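Local coordinates for Low molecular weight protein-tyrosine-phosphatase YfkJ (Bacillus subtilis, PDB 4ETM) that dephosphorylates phosphotyrosine-containing proteins, releasing phosphate from the tyrosyl side chain, and takes part in resistance to ethanol stress, at residues A[26-31]-A[54-59]; A[19-24]-A[99-104]. All blocks are in the same frame, centred on the assembly; numbering follows the deposited sequence.

Interaction 1: A[26-31]-A[54-59]; sequences LGNICR and ADSAGI. With K (potassium ion), chain E; PO4 (phosphate ion), chain C.
N28 and S56 make the polar join between the phosphate-binding loop, the P-loop of the low molecular weight tyrosine phosphatases (CX5R, here C25 to R31), and the end of strand 52-58. N28 ND2 gives a hydrogen to S56 OG at 3.0 Å, with the hydroxyl lying close to the plane of the amide. CG of N28 stands anti to the backbone N (chi1 -173°), which carries the carboxamide over A57, its CG 3.5 Å from A57 CA. CB of N28 meets the strand 3.3 Å from G58 N, where G58, lacking a side chain, lets the loop come this near. Beyond it, L26 CD1 touches I59 CB, and both side chains pack on F119 of the second subunit.

The two polar ends are fixed further out: N28 ND2 also bonds S32 OG and N28 OD1 takes the backbone N of R89, while S56 OG bonds E36. A potassium ion sits at long range from N28 OD1, S56 O and a water.

The loop itself curls round a phosphate ion, probably from the crystallisation liquor, in the place expected for the substrate's phosphoryl group. O2 is gripped by the backbone N-H groups of I29 and C30; O3 takes G27 N in a nearly straight bond (175°) and L26 N in a weak one. R31, an active-site residue, bends at chi3 (-68°) to lay one edge of its guanidinium against the ion, while NH1 on the far side is paired with D106. R31 NH2 reaches O3 at 2.9 Å, and O4 is held twice by the same residue, by R31 N at 2.7 Å and by R31 NE at 2.8 Å.

Interaction 2: A[19-24]-A[99-104]; sequences ISVLFV and FDYIIA
D100 OD2 is gripped by the backbone N-H of S20, at 2.9 Å from S20 N on the anti side of the carboxylate, and by a water that donates to it and also bonds S20 OG. The hydroxyl of S20 stands between its own N and carbonyl carbon (chi1 51°), a rotation that turns OG to D100 N, which donates to it at 3.2 Å. The same N-H makes a weak second bond to S20 O, whose stronger donor is Y101 N. S20 and D100 thus clasp each other where the chain, having left helix 93-98, enters strand 101-104.

From there the two strands run parallel, pairing V21 with Y101 through V24 with A104 at the centre of the four-stranded parallel sheet of this alpha/beta fold. The bonds L22 N to Y101 O and I103 N to L22 O are almost straight, while V24 N approaches I103 O (2.8 Å) tilted from the carbonyl plane.

Side chains alternate between the two faces. With L22, F99 forms a CH-pi contact: L22 CB sits over the middle of the ring face, 3.6 Å from its centroid, and S20 CB comes 3.5 Å from F99 CD1. Further along this face V24 CG2 meets I102 CG2. On the other face, packed against helices 31-45 and 149-170, F23 and I103 lie side by side and point the same way, F23 CD1 being 3.7 Å from I103 CB. V21 CG1 packs against I103 CG1 and over the rim of one face of the F23 ring; at the strand's start, I19 CG2 touches the edge of the Y101 ring at CE2, 3.9 Å away.

How the interactions relate
Strand 19-25 ties the two contacts together: its residues 19-24 pair with 99-104 in interaction 2, and the chain then runs into the loop of interaction 1. On its other side the same strand pairs with 52-58, where F23 N and F23 O bond D55 O and A57 N. Both contacts are largely buried, with centres 11 Å apart, but their chemistry differs. Interaction 2 is regular sheet pairing with apolar side chains on both faces and a polar, partly exposed clasp at its start. Interaction 1, at the carboxyl-terminal ends of the strands, buries less surface and turns backbone N-H groups and an arginine onto an anion.

Interaction 1: A[26-31]-A[54-59]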
# COMPACT_ATOMS: atom_id res chain seq x y z
N LEU A 26 -4.07 -0.13 10.26
CA LEU A 26 -3.78 -1.56 10.32
C LEU A 26 -4.55 -2.26 11.44
O LEU A 26 -5.29 -3.22 11.19
CB LEU A 26 -2.27 -1.77 10.49
CG LEU A 26 -1.82 -3.22 10.61
CD1 LEU A 26 -2.16 -3.96 9.35
CD2 LEU A 26 -0.31 -3.28 10.89
N GLY A 27 -4.41 -1.77 12.66
CA GLY A 27 -5.03 -2.44 13.80
C GLY A 27 -6.37 -1.90 14.23
O GLY A 27 -7.14 -2.56 14.93
N ASN A 28 -6.64 -0.68 13.81
CA ASN A 28 -7.80 0.07 14.27
C ASN A 28 -7.84 0.21 15.80
O ASN A 28 -8.88 0.13 16.45
CB ASN A 28 -9.06 -0.50 13.65
CG ASN A 28 -10.29 0.32 13.94
OD1 ASN A 28 -11.30 -0.26 14.27
ND2 ASN A 28 -10.21 1.65 13.85
N ILE A 29 -6.66 0.43 16.37
CA ILE A 29 -6.55 0.79 17.78
C ILE A 29 -5.73 2.07 18.04
O ILE A 29 -5.92 2.73 19.05
CB ILE A 29 -6.00 -0.36 18.67
CG1 ILE A 29 -4.69 -0.92 18.09
CG2 ILE A 29 -7.05 -1.44 18.83
CD1 ILE A 29 -3.87 -1.70 19.13
N CYS A 30 -4.82 2.40 17.14
CA CYS A 30 -4.01 3.61 17.35
C CYS A 30 -4.43 4.79 16.46
O CYS A 30 -5.02 5.76 16.94
CB CYS A 30 -2.52 3.30 17.18
SG CYS A 30 -1.85 2.05 18.30
N ARG A 31 -4.14 4.69 15.16
CA ARG A 31 -4.29 5.83 14.25
C ARG A 31 -5.72 6.16 13.83
O ARG A 31 -6.16 7.31 14.04
CB ARG A 31 -3.42 5.64 13.01
CG ARG A 31 -1.92 5.72 13.30
CD ARG A 31 -1.11 5.18 12.15
NE ARG A 31 -1.31 3.74 12.01
CZ ARG A 31 -0.87 3.03 10.98
NH1 ARG A 31 -0.23 3.62 9.98
NH2 ARG A 31 -1.12 1.72 10.95
N ALA A 54 -18.45 10.10 10.69
CA ALA A 54 -17.18 9.37 10.57
C ALA A 54 -17.19 8.05 11.33
O ALA A 54 -17.93 7.88 12.31
CB ALA A 54 -16.02 10.25 11.02
N ASP A 55 -16.36 7.10 10.87
CA ASP A 55 -16.19 5.80 11.50
C ASP A 55 -14.75 5.40 11.24
O ASP A 55 -14.03 6.11 10.53
CB ASP A 55 -17.14 4.75 10.91
CG ASP A 55 -17.15 3.44 11.70
OD1 ASP A 55 -16.74 3.43 12.88
OD2 ASP A 55 -17.58 2.40 11.13
N SER A 56 -14.29 4.30 11.83
CA SER A 56 -12.96 3.80 11.48
C SER A 56 -12.99 2.28 11.34
O SER A 56 -13.98 1.67 11.61
CB SER A 56 -11.87 4.28 12.45
OG SER A 56 -12.15 3.99 13.81
N ALA A 57 -11.91 1.68 10.89
CA ALA A 57 -11.83 0.22 10.78
C ALA A 57 -10.41 -0.15 10.45
O ALA A 57 -9.64 0.69 9.96
CB ALA A 57 -12.78 -0.32 9.71
N GLY A 58 -10.05 -1.41 10.67
CA GLY A 58 -8.68 -1.83 10.46
C GLY A 58 -8.53 -2.88 9.38
O GLY A 58 -9.44 -3.65 9.12
N ILE A 59 -7.36 -2.90 8.76
CA ILE A 59 -7.04 -3.95 7.81
C ILE A 59 -7.00 -5.33 8.47
O ILE A 59 -7.55 -6.30 7.93
CB ILE A 59 -5.70 -3.69 7.10
CG1 ILE A 59 -5.76 -2.38 6.31
CG2 ILE A 59 -5.41 -4.85 6.16
CD1 ILE A 59 -6.90 -2.33 5.31
K K E . -14.04 1.22 14.91
P PO4 C . -2.86 1.07 14.35
O1 PO4 C . -1.67 0.54 15.13
O2 PO4 C . -4.09 0.65 15.09
O3 PO4 C . -2.82 0.51 12.96
O4 PO4 C . -2.72 2.57 14.18
O HOH W 1 -11.94 2.52 17.06

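Interaction 2: A[19-24]-A[99-104]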
# COMPACT_ATOMS: atom_id res chain seq x y z
N ILE A 19 -22.83 12.77 4.56
CA ILE A 19 -21.55 12.39 3.97
C ILE A 19 -20.85 11.48 4.96
O ILE A 19 -20.79 11.78 6.15
CB ILE A 19 -20.67 13.63 3.71
CG1 ILE A 19 -21.37 14.59 2.73
CG2 ILE A 19 -19.27 13.22 3.21
CD1 ILE A 19 -20.93 16.03 2.86
N SER A 20 -20.33 10.35 4.49
CA SER A 20 -19.68 9.42 5.40
C SER A 20 -18.20 9.26 5.09
O SER A 20 -17.80 9.20 3.92
CB SER A 20 -20.37 8.06 5.37
OG SER A 20 -20.50 7.61 4.03
N VAL A 21 -17.40 9.19 6.15
CA VAL A 21 -15.95 9.09 6.06
C VAL A 21 -15.48 7.91 6.91
O VAL A 21 -15.78 7.84 8.09
CB VAL A 21 -15.30 10.39 6.60
CG1 VAL A 21 -13.80 10.31 6.50
CG2 VAL A 21 -15.83 11.60 5.83
N LEU A 22 -14.76 6.97 6.29
CA LEU A 22 -14.18 5.84 7.03
C LEU A 22 -12.67 5.99 7.09
O LEU A 22 -12.01 6.06 6.05
CB LEU A 22 -14.54 4.51 6.37
CG LEU A 22 -13.89 3.32 7.06
CD1 LEU A 22 -14.50 3.12 8.43
CD2 LEU A 22 -14.03 2.06 6.21
N PHE A 23 -12.13 6.09 8.30
CA PHE A 23 -10.69 6.13 8.52
C PHE A 23 -10.16 4.72 8.69
O PHE A 23 -10.75 3.92 9.39
CB PHE A 23 -10.32 6.98 9.73
CG PHE A 23 -10.67 8.42 9.57
CD1 PHE A 23 -9.84 9.28 8.86
CD2 PHE A 23 -11.84 8.93 10.11
CE1 PHE A 23 -10.16 10.61 8.71
CE2 PHE A 23 -12.17 10.28 9.96
CZ PHE A 23 -11.34 11.11 9.26
N VAL A 24 -9.07 4.41 8.01
CA VAL A 24 -8.57 3.03 8.03
C VAL A 24 -7.09 2.96 8.34
O VAL A 24 -6.26 3.64 7.70
CB VAL A 24 -8.85 2.30 6.69
CG1 VAL A 24 -8.30 0.87 6.71
CG2 VAL A 24 -10.33 2.28 6.36
N PHE A 99 -19.16 3.96 2.24
CA PHE A 99 -18.60 5.24 2.63
C PHE A 99 -18.20 6.10 1.46
O PHE A 99 -17.61 5.62 0.52
CB PHE A 99 -17.40 5.01 3.55
CG PHE A 99 -17.78 4.56 4.94
CD1 PHE A 99 -18.03 5.48 5.94
CD2 PHE A 99 -17.86 3.21 5.25
CE1 PHE A 99 -18.37 5.07 7.22
CE2 PHE A 99 -18.20 2.80 6.54
CZ PHE A 99 -18.46 3.74 7.52
N ASP A 100 -18.48 7.40 1.55
CA ASP A 100 -18.17 8.33 0.47
C ASP A 100 -16.66 8.53 0.34
O ASP A 100 -16.14 8.65 -0.77
CB ASP A 100 -18.91 9.65 0.71
CG ASP A 100 -20.42 9.48 0.69
OD1 ASP A 100 -20.94 8.95 -0.32
OD2 ASP A 100 -21.08 9.85 1.69
N TYR A 101 -15.97 8.57 1.48
CA TYR A 101 -14.52 8.74 1.53
C TYR A 101 -13.92 7.60 2.33
O TYR A 101 -14.40 7.29 3.41
CB TYR A 101 -14.15 10.04 2.23
CG TYR A 101 -14.52 11.28 1.47
CD1 TYR A 101 -13.60 11.93 0.67
CD2 TYR A 101 -15.79 11.81 1.57
CE1 TYR A 101 -13.94 13.07 -0.04
CE2 TYR A 101 -16.14 12.95 0.87
CZ TYR A 101 -15.20 13.57 0.07
OH TYR A 101 -15.54 14.71 -0.62
N ILE A 102 -12.88 6.98 1.80
CA ILE A 102 -12.11 6.07 2.62
C ILE A 102 -10.71 6.64 2.77
O ILE A 102 -10.01 6.84 1.79
CB ILE A 102 -12.10 4.66 2.03
CG1 ILE A 102 -13.54 4.15 1.89
CG2 ILE A 102 -11.22 3.75 2.88
CD1 ILE A 102 -13.68 2.72 1.46
N ILE A 103 -10.31 6.91 4.02
CA ILE A 103 -9.11 7.66 4.31
C ILE A 103 -8.13 6.76 5.06
O ILE A 103 -8.31 6.48 6.25
CB ILE A 103 -9.44 8.91 5.17
CG1 ILE A 103 -10.47 9.81 4.47
CG2 ILE A 103 -8.18 9.71 5.44
CD1 ILE A 103 -10.12 10.17 3.04
N ALA A 104 -7.10 6.30 4.35
CA ALA A 104 -6.08 5.38 4.90
C ALA A 104 -4.96 6.13 5.57
O ALA A 104 -4.66 7.25 5.18
CB ALA A 104 -5.52 4.53 3.80
O HOH W 2 -22.80 7.72 2.74